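Local coordinates for protein alkaline serine protease (Thermobifida fusca, PDB 2PFE) that probably acts as a serine endopeptidase, the mature domain of a chymotrypsin-like enzyme related to alpha-lytic protease and made as a larger zymogen, at residues L128-A133 with G164-F169. Numbering follows the deposited sequence.
Sequences LTRTTA and GGITFF
Strand 128-131 and residues 164-169 of strand 164-171 run antiparallel, with T129 facing F169 and T131 facing T167 in hydrogen-bonded pairs and R130 facing F168 in the non-hydrogen-bonded pair between them. The T129 N-H meets F169 O almost straight, at 2.9 Å and 176°. At the T131-T167 pair T131 N gives a tight bond to T167 O, whereas T167 N reaches T131 O at 3.2 Å, from above the carbonyl plane. The F169 side chain, with CG in the crowded position between backbone N and carbonyl carbon (chi1 73°), folds back over its neighbour strand. From CB the ring spreads across T129: CG lies beside T129 O and CB, CD1 and CE1 approach T129 CB, CZ touches T129 CG2 at 3.5 Å, and CD2 and CE2 both touch T131 CG2. T129 CB thus sits over the ring centre, a CH-pi contact 3.6 Å from the F169 centroid; the F169 ring also meets that of W144. Further along this face, T131 and T167 bring their hydroxyls together, OG1 to OG1 2.6 Å. T167 OG1 donates to A133 O (2.6 Å), while T131 OG1 accepts from A133 N, an ST turn at the point where the chain leaves the strand. Both hydroxyls therefore engage the backbone of A133. A water then bridges T132 O and G165 N beyond the last strand pair. On the opposite face F168 lies alongside the R130 aliphatic stem, CE2 3.5 Å from R130 CB, while the guanidinium reaches Q112 through NE. These adjoining strands belong to the closed antiparallel barrel of the C-terminal half of the chymotrypsin fold; L128 lies near D59, the predicted charge-relay aspartate, and T167 near the bound sulfonyl fluoride inhibitor.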
loop_
_atom_site.group_PDB
_atom_site.type_symbol
_atom_site.label_atom_id
_atom_site.label_comp_id
_atom_site.label_asym_id
_atom_site.label_seq_id
_atom_site.Cartn_x
_atom_site.Cartn_y
_atom_site.Cartn_z
ATOM N N LEU A 128 0.094 -8.129 10.774
ATOM C CA LEU A 128 0.207 -8.276 9.323
ATOM C C LEU A 128 -0.552 -9.478 8.794
ATOM O O LEU A 128 -0.725 -10.484 9.465
ATOM C CB LEU A 128 1.663 -8.401 8.922
ATOM C CG LEU A 128 2.560 -7.202 9.241
ATOM C CD1 LEU A 128 4.008 -7.510 8.882
ATOM C CD2 LEU A 128 2.059 -5.943 8.574
ATOM N N THR A 129 -0.958 -9.377 7.535
ATOM C CA THR A 129 -1.606 -10.495 6.865
ATOM C C THR A 129 -0.639 -11.137 5.885
ATOM O O THR A 129 -0.113 -10.447 5.018
ATOM C CB THR A 129 -2.863 -10.008 6.120
ATOM O OG1 THR A 129 -3.779 -9.468 7.082
ATOM C CG2 THR A 129 -3.542 -11.160 5.361
ATOM N N ARG A 130 -0.399 -12.434 6.061
ATOM C CA ARG A 130 0.490 -13.214 5.198
ATOM C C ARG A 130 -0.285 -13.719 3.985
ATOM O O ARG A 130 -1.422 -14.205 4.121
ATOM C CB ARG A 130 1.106 -14.387 5.986
ATOM C CG ARG A 130 2.055 -15.183 5.169
ATOM C CD ARG A 130 2.666 -16.297 5.988
ATOM N NE ARG A 130 1.824 -17.502 5.999
ATOM C CZ ARG A 130 1.404 -18.140 7.094
ATOM N NH1 ARG A 130 1.715 -17.708 8.312
ATOM N NH2 ARG A 130 0.665 -19.227 6.975
ATOM N N THR A 131 0.317 -13.593 2.806
ATOM C CA THR A 131 -0.263 -14.129 1.577
ATOM C C THR A 131 0.771 -14.907 0.777
ATOM O O THR A 131 1.973 -14.771 0.990
ATOM C CB THR A 131 -0.828 -13.025 0.640
ATOM O OG1 THR A 131 0.217 -12.493 -0.188
ATOM C CG2 THR A 131 -1.488 -11.875 1.431
ATOM N N THR A 132 0.281 -15.667 -0.196
ATOM C CA THR A 132 1.148 -16.378 -1.109
ATOM C C THR A 132 1.560 -15.581 -2.350
ATOM O O THR A 132 2.249 -16.143 -3.199
ATOM C CB THR A 132 0.470 -17.642 -1.622
ATOM O OG1 THR A 132 -0.723 -17.268 -2.339
ATOM C CG2 THR A 132 0.165 -18.635 -0.469
ATOM N N ALA A 133 1.145 -14.309 -2.479
ATOM C CA ALA A 133 1.600 -13.479 -3.587
ATOM C C ALA A 133 3.061 -13.087 -3.439
ATOM O O ALA A 133 3.558 -13.013 -2.317
ATOM C CB ALA A 133 0.734 -12.231 -3.690
ATOM N N GLY A 164 9.205 -16.860 -6.905
ATOM C CA GLY A 164 8.146 -16.908 -5.904
ATOM C C GLY A 164 8.600 -16.501 -4.512
ATOM O O GLY A 164 9.783 -16.336 -4.237
ATOM N N GLY A 165 7.615 -16.358 -3.643
ATOM C CA GLY A 165 7.859 -15.979 -2.267
ATOM C C GLY A 165 6.570 -15.867 -1.488
ATOM O O GLY A 165 5.532 -16.444 -1.867
ATOM N N ILE A 166 6.655 -15.157 -0.369
ATOM C CA ILE A 166 5.478 -14.819 0.404
ATOM C C ILE A 166 5.537 -13.327 0.665
ATOM O O ILE A 166 6.612 -12.707 0.613
ATOM C CB ILE A 166 5.351 -15.609 1.735
ATOM C CG1 ILE A 166 6.429 -15.184 2.730
ATOM C CG2 ILE A 166 5.335 -17.141 1.508
ATOM C CD1 ILE A 166 6.186 -15.649 4.179
ATOM N N THR A 167 4.384 -12.738 0.946
ATOM C CA THR A 167 4.320 -11.296 1.136
ATOM C C THR A 167 3.327 -10.990 2.205
ATOM O O THR A 167 2.258 -11.590 2.247
ATOM C CB THR A 167 3.776 -10.654 -0.114
ATOM O OG1 THR A 167 2.625 -11.445 -0.471
ATOM C CG2 THR A 167 4.837 -10.640 -1.184
ATOM N N PHE A 168 3.662 -9.991 2.996
ATOM C CA PHE A 168 2.847 -9.498 4.097
ATOM C C PHE A 168 2.258 -8.137 3.732
ATOM O O PHE A 168 2.965 -7.274 3.204
ATOM C CB PHE A 168 3.703 -9.369 5.364
ATOM C CG PHE A 168 4.214 -10.668 5.859
ATOM C CD1 PHE A 168 5.445 -11.170 5.444
ATOM C CD2 PHE A 168 3.449 -11.406 6.733
ATOM C CE1 PHE A 168 5.906 -12.412 5.935
ATOM C CE2 PHE A 168 3.894 -12.627 7.237
ATOM C CZ PHE A 168 5.096 -13.137 6.831
ATOM N N PHE A 169 0.995 -7.931 4.084
ATOM C CA PHE A 169 0.388 -6.613 3.999
ATOM C C PHE A 169 -0.095 -6.054 5.338
ATOM O O PHE A 169 -0.516 -6.801 6.212
ATOM C CB PHE A 169 -0.674 -6.523 2.872
ATOM C CG PHE A 169 -1.990 -7.237 3.118
ATOM C CD1 PHE A 169 -2.949 -6.688 3.967
ATOM C CD2 PHE A 169 -2.329 -8.385 2.369
ATOM C CE1 PHE A 169 -4.198 -7.281 4.104
ATOM C CE2 PHE A 169 -3.567 -8.982 2.500
ATOM C CZ PHE A 169 -4.522 -8.426 3.366
HETATM O O HOH W 1 4.686 -16.422 -4.732
#